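Long-range contacts in phosphoribosylaminoimidazole carboxylase, ATPase subunit (Thermus thermophilus, PDB 3AW8), which probably catalyses the ATP-dependent carboxylation of 5-aminoimidazole ribonucleotide with bicarbonate, giving N5-carboxyaminoimidazole ribonucleotide in purine biosynthesis: residues A[175-181]-A[245-251]; A[239-243]-A[281-286]; A[318-324]-A[337-343]. All coordinates share one frame; numbering follows the deposited sequence.

Contact 1: residues A[175-181]-A[245-251]; sequences VPFDREV and LEFFQVG. With AMP (adenosine monophosphate), chain C.
The amide oxygen OE1 of Gln249 is gripped by two nitrogens of Arg179, NE at 2.7 Å and NH1 at 2.9 Å. Both donors meet it at the edge of the guanidinium, in its plane; NH1 uses a lone pair of the oxygen, whereas NE comes from above the carbonyl plane; the guanidinium and amide planes stand 75° apart. The arginine runs extended from CG to NE alongside the glutamine, and its NH2 continues to Glu200 and Pro216 O, while Gln249 NE2 is tied to Gly251 O. A leucine in place of Arg179 would probably leave Gln249 OE1 without either donor and Glu200 without this cationic mate. The backbone beneath is a classic beta bulge in the antiparallel sheet of the ATP-grasp fold: Asp178 and Arg179 both face Gln249, whose O takes Asp178 N at 2.7 Å and Arg179 N only weakly. Asp178 OD1 accepts Gly251 N at 2.6 Å, approached from above the carboxylate plane. On the opposite face of the sheet, Phe248 helps line the nucleotide pocket. Val175 CG1 lies over one face of its ring, 3.8 Å from the centroid, and the Phe177 ring, near parallel at 17° but slid well aside, meets its CD1 through CD2. Phe248 CZ reaches AMP C5 at 3.5 Å, and Val175 N donates to adenine N1 at 3.3 Å. Glu180, extended beyond CG beside the Phe248 ring, receives the ribose O2' on OE1 at 3.1 Å, and a water links its OE2 to Phe247 O.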
loop_
_atom_site.group_PDB
_atom_site.type_symbol
_atom_site.label_atom_id
_atom_site.label_comp_id
_atom_site.label_asym_id
_atom_site.label_seq_id
_atom_site.Cartn_x
_atom_site.Cartn_y
_atom_site.Cartn_z
ATOM N N VAL A 175 29.647 7.850 -23.552
ATOM C CA VAL A 175 30.107 6.576 -23.021
ATOM C C VAL A 175 29.279 5.412 -23.563
ATOM O O VAL A 175 28.049 5.413 -23.481
ATOM C CB VAL A 175 30.081 6.574 -21.467
ATOM C CG1 VAL A 175 28.683 6.873 -20.966
ATOM C CG2 VAL A 175 30.570 5.235 -20.937
ATOM N N PRO A 176 29.951 4.413 -24.156
ATOM C CA PRO A 176 29.278 3.237 -24.714
ATOM C C PRO A 176 29.038 2.249 -23.575
ATOM O O PRO A 176 29.900 1.426 -23.260
ATOM C CB PRO A 176 30.292 2.726 -25.725
ATOM C CG PRO A 176 31.594 2.957 -24.991
ATOM C CD PRO A 176 31.408 4.344 -24.387
ATOM N N PHE A 177 27.872 2.344 -22.946
ATOM C CA PHE A 177 27.553 1.474 -21.821
ATOM C C PHE A 177 26.798 0.207 -22.211
ATOM O O PHE A 177 26.059 0.174 -23.202
ATOM C CB PHE A 177 26.755 2.263 -20.768
ATOM C CG PHE A 177 25.458 2.829 -21.282
ATOM C CD1 PHE A 177 24.318 2.033 -21.369
ATOM C CD2 PHE A 177 25.384 4.148 -21.721
ATOM C CE1 PHE A 177 23.126 2.542 -21.887
ATOM C CE2 PHE A 177 24.195 4.667 -22.242
ATOM C CZ PHE A 177 23.065 3.863 -22.326
ATOM N N ASP A 178 27.008 -0.840 -21.420
ATOM C CA ASP A 178 26.344 -2.120 -21.627
ATOM C C ASP A 178 24.881 -1.876 -21.283
ATOM O O ASP A 178 23.970 -2.344 -21.969
ATOM C CB ASP A 178 26.931 -3.172 -20.681
ATOM C CG ASP A 178 28.399 -3.471 -20.969
ATOM O OD1 ASP A 178 29.105 -3.927 -20.037
ATOM O OD2 ASP A 178 28.839 -3.264 -22.122
ATOM N N ARG A 179 24.676 -1.122 -20.208
ATOM C CA ARG A 179 23.339 -0.774 -19.749
ATOM C C ARG A 179 23.422 0.336 -18.710
ATOM O O ARG A 179 24.511 0.736 -18.283
ATOM C CB ARG A 179 22.653 -1.985 -19.118
ATOM C CG ARG A 179 23.327 -2.466 -17.844
ATOM C CD ARG A 179 22.607 -3.657 -17.242
ATOM N NE ARG A 179 23.367 -4.209 -16.128
ATOM C CZ ARG A 179 22.994 -5.270 -15.421
ATOM N NH1 ARG A 179 23.754 -5.702 -14.418
ATOM N NH2 ARG A 179 21.861 -5.896 -15.718
ATOM N N GLU A 180 22.254 0.831 -18.321
ATOM C CA GLU A 180 22.149 1.864 -17.312
ATOM C C GLU A 180 21.560 1.189 -16.084
ATOM O O GLU A 180 20.671 0.348 -16.196
ATOM C CB GLU A 180 21.236 2.994 -17.794
ATOM C CG GLU A 180 21.946 4.000 -18.685
ATOM C CD GLU A 180 21.033 5.100 -19.187
ATOM O OE1 GLU A 180 20.331 4.881 -20.200
ATOM O OE2 GLU A 180 21.010 6.186 -18.563
ATOM N N VAL A 181 22.086 1.521 -14.915
ATOM C CA VAL A 181 21.576 0.944 -13.685
ATOM C C VAL A 181 21.513 2.032 -12.627
ATOM O O VAL A 181 22.094 3.102 -12.793
ATOM C CB VAL A 181 22.465 -0.238 -13.185
ATOM C CG1 VAL A 181 22.484 -1.345 -14.232
ATOM C CG2 VAL A 181 23.877 0.240 -12.870
ATOM N N LEU A 245 21.095 6.981 -6.925
ATOM C CA LEU A 245 22.307 7.126 -7.714
ATOM C C LEU A 245 22.201 6.337 -9.015
ATOM O O LEU A 245 21.951 5.133 -9.006
ATOM C CB LEU A 245 23.504 6.626 -6.904
ATOM C CG LEU A 245 24.449 7.651 -6.268
ATOM C CD1 LEU A 245 23.692 8.909 -5.880
ATOM C CD2 LEU A 245 25.147 7.013 -5.064
ATOM N N GLU A 246 22.383 7.029 -10.132
ATOM C CA GLU A 246 22.329 6.401 -11.442
ATOM C C GLU A 246 23.730 6.260 -12.025
ATOM O O GLU A 246 24.495 7.220 -12.052
ATOM C CB GLU A 246 21.464 7.227 -12.388
ATOM C CG GLU A 246 19.983 6.997 -12.202
ATOM C CD GLU A 246 19.149 7.693 -13.258
ATOM O OE1 GLU A 246 18.917 8.911 -13.118
ATOM O OE2 GLU A 246 18.737 7.021 -14.234
ATOM N N PHE A 247 24.070 5.060 -12.484
ATOM C CA PHE A 247 25.384 4.823 -13.076
ATOM C C PHE A 247 25.268 4.244 -14.482
ATOM O O PHE A 247 24.192 3.832 -14.919
ATOM C CB PHE A 247 26.210 3.835 -12.240
ATOM C CG PHE A 247 26.447 4.269 -10.828
ATOM C CD1 PHE A 247 25.506 4.010 -9.840
ATOM C CD2 PHE A 247 27.625 4.919 -10.478
ATOM C CE1 PHE A 247 25.735 4.388 -8.519
ATOM C CE2 PHE A 247 27.865 5.303 -9.161
ATOM C CZ PHE A 247 26.922 5.038 -8.180
ATOM N N PHE A 248 26.393 4.242 -15.188
ATOM C CA PHE A 248 26.484 3.654 -16.515
ATOM C C PHE A 248 27.304 2.404 -16.244
ATOM O O PHE A 248 28.306 2.477 -15.530
ATOM C CB PHE A 248 27.271 4.546 -17.471
ATOM C CG PHE A 248 26.509 5.723 -17.969
ATOM C CD1 PHE A 248 25.291 5.555 -18.610
ATOM C CD2 PHE A 248 27.018 7.007 -17.823
ATOM C CE1 PHE A 248 24.586 6.655 -19.102
ATOM C CE2 PHE A 248 26.320 8.113 -18.311
ATOM C CZ PHE A 248 25.103 7.934 -18.951
ATOM N N GLN A 249 26.885 1.259 -16.774
ATOM C CA GLN A 249 27.656 0.039 -16.560
ATOM C C GLN A 249 28.425 -0.318 -17.824
ATOM O O GLN A 249 27.833 -0.648 -18.854
ATOM C CB GLN A 249 26.763 -1.144 -16.169
ATOM C CG GLN A 249 27.569 -2.321 -15.613
ATOM C CD GLN A 249 26.766 -3.608 -15.468
ATOM O OE1 GLN A 249 25.658 -3.612 -14.932
ATOM N NE2 GLN A 249 27.338 -4.713 -15.935
ATOM N N VAL A 250 29.747 -0.221 -17.744
ATOM C CA VAL A 250 30.614 -0.561 -18.866
ATOM C C VAL A 250 31.479 -1.706 -18.349
ATOM O O VAL A 250 32.352 -1.507 -17.496
ATOM C CB VAL A 250 31.516 0.630 -19.284
ATOM C CG1 VAL A 250 32.162 0.342 -20.632
ATOM C CG2 VAL A 250 30.701 1.905 -19.358
ATOM N N GLY A 251 31.207 -2.907 -18.847
ATOM C CA GLY A 251 31.942 -4.074 -18.403
ATOM C C GLY A 251 31.585 -4.391 -16.964
ATOM O O GLY A 251 30.507 -4.913 -16.679
HETATM P P AMP C . 19.635 13.054 -18.527
HETATM O O1P AMP C . 18.740 12.558 -17.448
HETATM O O2P AMP C . 21.173 12.747 -18.136
HETATM O O3P AMP C . 19.428 14.641 -18.705
HETATM O "O5'" AMP C . 19.267 12.319 -19.930
HETATM C "C5'" AMP C . 19.493 10.905 -19.781
HETATM C "C4'" AMP C . 19.429 10.221 -21.161
HETATM O "O4'" AMP C . 20.520 10.669 -22.032
HETATM C "C3'" AMP C . 19.544 8.690 -21.042
HETATM O "O3'" AMP C . 18.618 8.049 -21.930
HETATM C "C2'" AMP C . 21.006 8.375 -21.388
HETATM O "O2'" AMP C . 21.112 7.140 -22.110
HETATM C "C1'" AMP C . 21.492 9.585 -22.217
HETATM N N9 AMP C . 22.842 10.016 -21.775
HETATM C C8 AMP C . 23.130 10.944 -20.806
HETATM N N7 AMP C . 24.418 11.080 -20.672
HETATM C C5 AMP C . 25.046 10.259 -21.537
HETATM C C6 AMP C . 26.404 9.974 -21.846
HETATM N N6 AMP C . 27.429 10.621 -21.177
HETATM N N1 AMP C . 26.675 9.058 -22.805
HETATM C C2 AMP C . 25.697 8.421 -23.464
HETATM N N3 AMP C . 24.409 8.661 -23.203
HETATM C C4 AMP C . 24.041 9.558 -22.262
HETATM O O HOH W 1 22.405 5.777 -15.781
#

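Contact 2: residues A[239-243]-A[281-286]; sequences YVGVL and NHLRAV
A single polar bond joins Val242 to His282: the strand amide N donates to ND1 at 3.0 Å, with an N-H...N angle of 159°. The donor lies at the edge of the imidazole, tilted slightly from its plane. With CG anti to the backbone N of His282 (chi1 180°), the ring lies on the carbonyl side and presents ND1 to this amide. At its other nitrogen, NE2 is hydrogen-bonded to Thr64 OG1, so the ring is held at two points and its rotation is fixed; acceptance at ND1 is consistent with the ring proton sitting on NE2. The two partners belong to different parts of the fold. Strand 241-250 belongs to the large antiparallel sheet of the ATP-grasp region, helix 278-287 packs against its beginning, and Thr64 lies on a strand of the parallel sheet of the Rossmann-like N-terminal domain, so one histidine spans two sheets. The remaining contacts are apolar and buried. Ala285 CB points at the strand and rests on Gly241 CA at 3.5 Å; Gly241, having no side chain, lets its CA lie beside both this methyl and His282 ND1. Farther toward the N-terminal end of the helix, Val242 CG2 lies against His282 CB at 3.7 Å. At the other end, Val240 CG1 touches Val286 CA at 3.8 Å. Val286 CG1 approaches Gly241 CA while lying above one face of the His282 ring, offset toward its rim, and Tyr85 packs against both Val240 and Val286.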
loop_
_atom_site.group_PDB
_atom_site.type_symbol
_atom_site.label_atom_id
_atom_site.label_comp_id
_atom_site.label_asym_id
_atom_site.label_seq_id
_atom_site.Cartn_x
_atom_site.Cartn_y
_atom_site.Cartn_z
ATOM N N TYR A 239 23.436 12.852 4.579
ATOM C CA TYR A 239 22.168 12.531 3.961
ATOM C C TYR A 239 21.212 11.820 4.901
ATOM O O TYR A 239 21.607 10.950 5.679
ATOM C CB TYR A 239 22.399 11.654 2.725
ATOM C CG TYR A 239 21.291 11.756 1.702
ATOM C CD1 TYR A 239 21.309 12.751 0.730
ATOM C CD2 TYR A 239 20.206 10.880 1.729
ATOM C CE1 TYR A 239 20.277 12.875 -0.190
ATOM C CE2 TYR A 239 19.164 10.997 0.813
ATOM C CZ TYR A 239 19.208 11.994 -0.143
ATOM O OH TYR A 239 18.207 12.100 -1.070
ATOM N N VAL A 240 19.948 12.210 4.820
ATOM C CA VAL A 240 18.899 11.595 5.614
ATOM C C VAL A 240 17.739 11.389 4.663
ATOM O O VAL A 240 17.229 12.343 4.067
ATOM C CB VAL A 240 18.444 12.488 6.772
ATOM C CG1 VAL A 240 17.387 11.763 7.586
ATOM C CG2 VAL A 240 19.640 12.856 7.640
ATOM N N GLY A 241 17.345 10.134 4.509
ATOM C CA GLY A 241 16.255 9.810 3.612
ATOM C C GLY A 241 16.735 8.890 2.514
ATOM O O GLY A 241 17.726 8.169 2.674
ATOM N N VAL A 242 16.031 8.906 1.393
ATOM C CA VAL A 242 16.405 8.063 0.275
ATOM C C VAL A 242 17.163 8.849 -0.780
ATOM O O VAL A 242 16.784 9.958 -1.153
ATOM C CB VAL A 242 15.168 7.392 -0.338
ATOM C CG1 VAL A 242 15.511 6.763 -1.692
ATOM C CG2 VAL A 242 14.654 6.334 0.629
ATOM N N LEU A 243 18.250 8.253 -1.248
ATOM C CA LEU A 243 19.111 8.861 -2.248
ATOM C C LEU A 243 19.158 7.917 -3.455
ATOM O O LEU A 243 19.297 6.707 -3.294
ATOM C CB LEU A 243 20.497 9.062 -1.618
ATOM C CG LEU A 243 21.665 9.753 -2.315
ATOM C CD1 LEU A 243 22.512 8.720 -3.001
ATOM C CD2 LEU A 243 21.160 10.806 -3.277
ATOM N N ASN A 281 10.556 3.671 3.531
ATOM C CA ASN A 281 11.898 3.841 4.077
ATOM C C ASN A 281 12.328 5.301 4.161
ATOM O O ASN A 281 12.984 5.708 5.130
ATOM C CB ASN A 281 12.914 3.040 3.259
ATOM C CG ASN A 281 13.428 1.824 4.008
ATOM O OD1 ASN A 281 13.991 0.905 3.414
ATOM N ND2 ASN A 281 13.242 1.819 5.322
ATOM N N HIS A 282 11.961 6.087 3.154
ATOM C CA HIS A 282 12.312 7.493 3.158
ATOM C C HIS A 282 11.682 8.104 4.392
ATOM O O HIS A 282 12.315 8.868 5.117
ATOM C CB HIS A 282 11.775 8.200 1.920
ATOM C CG HIS A 282 12.103 9.662 1.874
ATOM N ND1 HIS A 282 13.334 10.137 1.479
ATOM C CD2 HIS A 282 11.366 10.752 2.195
ATOM C CE1 HIS A 282 13.342 11.455 1.557
ATOM N NE2 HIS A 282 12.160 11.854 1.989
ATOM N N LEU A 283 10.423 7.745 4.621
ATOM C CA LEU A 283 9.667 8.242 5.758
ATOM C C LEU A 283 10.306 7.785 7.068
ATOM O O LEU A 283 10.465 8.579 7.998
ATOM C CB LEU A 283 8.214 7.746 5.669
ATOM C CG LEU A 283 7.074 8.715 5.309
ATOM C CD1 LEU A 283 7.564 9.864 4.457
ATOM C CD2 LEU A 283 5.982 7.927 4.588
ATOM N N ARG A 284 10.673 6.511 7.139
ATOM C CA ARG A 284 11.288 5.985 8.348
ATOM C C ARG A 284 12.604 6.710 8.617
ATOM O O ARG A 284 12.897 7.086 9.758
ATOM C CB ARG A 284 11.494 4.466 8.220
ATOM C CG ARG A 284 10.170 3.711 8.300
ATOM C CD ARG A 284 10.210 2.293 7.735
ATOM N NE ARG A 284 10.749 1.321 8.679
ATOM C CZ ARG A 284 10.465 0.021 8.669
ATOM N NH1 ARG A 284 9.636 -0.488 7.767
ATOM N NH2 ARG A 284 11.026 -0.777 9.562
ATOM N N ALA A 285 13.374 6.934 7.557
ATOM C CA ALA A 285 14.644 7.631 7.672
ATOM C C ALA A 285 14.484 9.028 8.261
ATOM O O ALA A 285 14.996 9.306 9.342
ATOM C CB ALA A 285 15.314 7.726 6.319
ATOM N N VAL A 286 13.768 9.905 7.565
ATOM C CA VAL A 286 13.604 11.277 8.037
ATOM C C VAL A 286 12.908 11.373 9.384
ATOM O O VAL A 286 12.930 12.426 10.029
ATOM C CB VAL A 286 12.815 12.146 7.019
ATOM C CG1 VAL A 286 13.446 12.031 5.637
ATOM C CG2 VAL A 286 11.345 11.739 6.996
#

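Contact 3: residues A[318-324]-A[337-343]; sequences VEGAHLH and GHITLRR
His324 turns its CG anti to the carbonyl carbon (chi1 -77°) and His338 places its own between backbone N and carbonyl carbon (chi1 77°), settings that swing the two imidazoles side by side. Their planes are only 3° apart, yet the rings are slid so that they barely overlap, with centroids 4.5 Å apart; His324 CB instead lies over the face of His338, 3.7 Å from its centroid. The polar ends look elsewhere, His338 ND1 to Tyr326 OH and His324 NE2 to Glu272. Between the strands Thr340 O accepts His322 N at 2.7 Å; the His322 side chain, on the face of the two histidines, adds a weak bond from ND1, while its NE2 reaches Glu275 O of the second subunit. Across the sheet, Leu323 CD1 packs on Ile339 CG1 at 3.7 Å. Gly320, in a type II turn, offers its O to Arg342 N at 2.8 Å. From the same turn, Glu319 OE2 stands over the guanidinium face of Arg343, 3.8 Å from NH2, a long, charge-only ion pair. Hydrogen-bonded and non-hydrogen-bonded pairs alternate, and the strands, consecutive in the chain, form a beta hairpin at the sheet edge in the PurK C-terminal domain, beside the second subunit.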
loop_
_atom_site.group_PDB
_atom_site.type_symbol
_atom_site.label_atom_id
_atom_site.label_comp_id
_atom_site.label_asym_id
_atom_site.label_seq_id
_atom_site.Cartn_x
_atom_site.Cartn_y
_atom_site.Cartn_z
ATOM N N VAL A 318 -3.613 -9.603 -16.131
ATOM C CA VAL A 318 -2.281 -10.182 -15.969
ATOM C C VAL A 318 -2.025 -10.328 -14.473
ATOM O O VAL A 318 -2.143 -9.356 -13.726
ATOM C CB VAL A 318 -1.190 -9.265 -16.553
ATOM C CG1 VAL A 318 0.152 -9.956 -16.484
ATOM C CG2 VAL A 318 -1.532 -8.881 -17.976
ATOM N N GLU A 319 -1.688 -11.528 -14.021
ATOM C CA GLU A 319 -1.451 -11.705 -12.599
ATOM C C GLU A 319 -0.043 -11.281 -12.262
ATOM O O GLU A 319 0.864 -11.377 -13.095
ATOM C CB GLU A 319 -1.695 -13.153 -12.162
ATOM C CG GLU A 319 -1.000 -14.216 -12.991
ATOM C CD GLU A 319 -1.224 -15.610 -12.423
ATOM O OE1 GLU A 319 -2.398 -15.962 -12.160
ATOM O OE2 GLU A 319 -0.233 -16.353 -12.241
ATOM N N GLY A 320 0.130 -10.809 -11.031
ATOM C CA GLY A 320 1.429 -10.340 -10.596
ATOM C C GLY A 320 1.595 -8.912 -11.068
ATOM O O GLY A 320 2.603 -8.262 -10.793
ATOM N N ALA A 321 0.590 -8.426 -11.787
ATOM C CA ALA A 321 0.602 -7.074 -12.308
ATOM C C ALA A 321 -0.070 -6.138 -11.306
ATOM O O ALA A 321 -1.212 -6.370 -10.905
ATOM C CB ALA A 321 -0.133 -7.024 -13.653
ATOM N N HIS A 322 0.643 -5.094 -10.889
ATOM C CA HIS A 322 0.086 -4.124 -9.945
ATOM C C HIS A 322 0.001 -2.755 -10.598
ATOM O O HIS A 322 1.017 -2.110 -10.863
ATOM C CB HIS A 322 0.930 -4.052 -8.676
ATOM C CG HIS A 322 0.991 -5.344 -7.924
ATOM N ND1 HIS A 322 1.947 -6.305 -8.168
ATOM C CD2 HIS A 322 0.202 -5.840 -6.940
ATOM C CE1 HIS A 322 1.751 -7.335 -7.364
ATOM N NE2 HIS A 322 0.699 -7.078 -6.609
ATOM N N LEU A 323 -1.223 -2.328 -10.874
ATOM C CA LEU A 323 -1.449 -1.050 -11.521
ATOM C C LEU A 323 -1.361 0.130 -10.539
ATOM O O LEU A 323 -1.756 0.023 -9.370
ATOM C CB LEU A 323 -2.822 -1.058 -12.196
ATOM C CG LEU A 323 -3.172 0.234 -12.931
ATOM C CD1 LEU A 323 -2.157 0.448 -14.039
ATOM C CD2 LEU A 323 -4.597 0.175 -13.487
ATOM N N HIS A 324 -0.837 1.251 -11.025
ATOM C CA HIS A 324 -0.719 2.462 -10.216
ATOM C C HIS A 324 -1.043 3.643 -11.113
ATOM O O HIS A 324 -0.231 4.026 -11.952
ATOM C CB HIS A 324 0.695 2.608 -9.652
ATOM C CG HIS A 324 0.974 1.712 -8.486
ATOM N ND1 HIS A 324 0.757 2.099 -7.179
ATOM C CD2 HIS A 324 1.408 0.429 -8.430
ATOM C CE1 HIS A 324 1.043 1.094 -6.371
ATOM N NE2 HIS A 324 1.439 0.068 -7.105
ATOM N N GLY A 337 1.281 7.175 -14.623
ATOM C CA GLY A 337 1.141 5.987 -13.807
ATOM C C GLY A 337 2.274 5.026 -14.074
ATOM O O GLY A 337 3.251 5.369 -14.730
ATOM N N HIS A 338 2.162 3.824 -13.531
ATOM C CA HIS A 338 3.148 2.797 -13.780
ATOM C C HIS A 338 2.536 1.436 -13.423
ATOM O O HIS A 338 1.472 1.363 -12.804
ATOM C CB HIS A 338 4.442 3.062 -12.991
ATOM C CG HIS A 338 4.365 2.708 -11.540
ATOM N ND1 HIS A 338 3.993 3.614 -10.567
ATOM C CD2 HIS A 338 4.629 1.549 -10.892
ATOM C CE1 HIS A 338 4.037 3.027 -9.385
ATOM N NE2 HIS A 338 4.419 1.775 -9.555
ATOM N N ILE A 339 3.203 0.367 -13.840
ATOM C CA ILE A 339 2.739 -0.984 -13.573
ATOM C C ILE A 339 3.897 -1.821 -13.070
ATOM O O ILE A 339 4.920 -1.923 -13.733
ATOM C CB ILE A 339 2.215 -1.671 -14.853
ATOM C CG1 ILE A 339 1.047 -0.884 -15.444
ATOM C CG2 ILE A 339 1.802 -3.104 -14.536
ATOM C CD1 ILE A 339 0.625 -1.390 -16.799
ATOM N N THR A 340 3.746 -2.421 -11.899
ATOM C CA THR A 340 4.803 -3.273 -11.396
ATOM C C THR A 340 4.373 -4.722 -11.470
ATOM O O THR A 340 3.351 -5.111 -10.911
ATOM C CB THR A 340 5.189 -2.939 -9.959
ATOM O OG1 THR A 340 5.888 -1.687 -9.941
ATOM C CG2 THR A 340 6.094 -4.036 -9.388
ATOM N N LEU A 341 5.166 -5.505 -12.194
ATOM C CA LEU A 341 4.929 -6.928 -12.376
ATOM C C LEU A 341 5.896 -7.649 -11.463
ATOM O O LEU A 341 7.111 -7.539 -11.619
ATOM C CB LEU A 341 5.191 -7.314 -13.831
ATOM C CG LEU A 341 5.012 -8.773 -14.262
ATOM C CD1 LEU A 341 3.589 -9.244 -13.998
ATOM C CD2 LEU A 341 5.341 -8.886 -15.742
ATOM N N ARG A 342 5.358 -8.372 -10.493
ATOM C CA ARG A 342 6.197 -9.102 -9.559
ATOM C C ARG A 342 5.911 -10.598 -9.632
ATOM O O ARG A 342 4.872 -11.064 -9.169
ATOM C CB ARG A 342 5.949 -8.603 -8.136
ATOM C CG ARG A 342 7.005 -9.024 -7.140
ATOM C CD ARG A 342 6.437 -9.017 -5.743
ATOM N NE ARG A 342 5.413 -10.043 -5.605
ATOM C CZ ARG A 342 5.653 -11.350 -5.674
ATOM N NH1 ARG A 342 6.889 -11.791 -5.877
ATOM N NH2 ARG A 342 4.662 -12.223 -5.544
ATOM N N ARG A 343 6.833 -11.339 -10.233
ATOM C CA ARG A 343 6.700 -12.787 -10.349
ATOM C C ARG A 343 7.830 -13.403 -9.528
ATOM O O ARG A 343 8.684 -12.680 -9.009
ATOM C CB ARG A 343 6.812 -13.226 -11.814
ATOM C CG ARG A 343 5.792 -12.595 -12.760
ATOM C CD ARG A 343 4.389 -12.623 -12.180
ATOM N NE ARG A 343 4.073 -13.925 -11.604
ATOM C CZ ARG A 343 3.057 -14.161 -10.776
ATOM N NH1 ARG A 343 2.238 -13.182 -10.415
ATOM N NH2 ARG A 343 2.867 -15.383 -10.297
#

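Overall arrangement
Followed from the N terminus, the chain first passes 175-181, at the AMP pocket, and then runs through two further sheet strands and helix 220-237 before strand 241-250 returns. Contact 2 opens at the start of that strand, before contact 1 closes at its end by bringing 245-251 against 175-181; contact 2 closes later, when helix 278-287 arrives. The two loops therefore cross, sharing one strand whose ends serve the nucleotide site and the junction with the N-terminal domain. Contact 3 follows in series, a short hairpin with both strands in the C-terminal domain. All three reach the same antiparallel sheet, with centres some 25 to 26 Å apart.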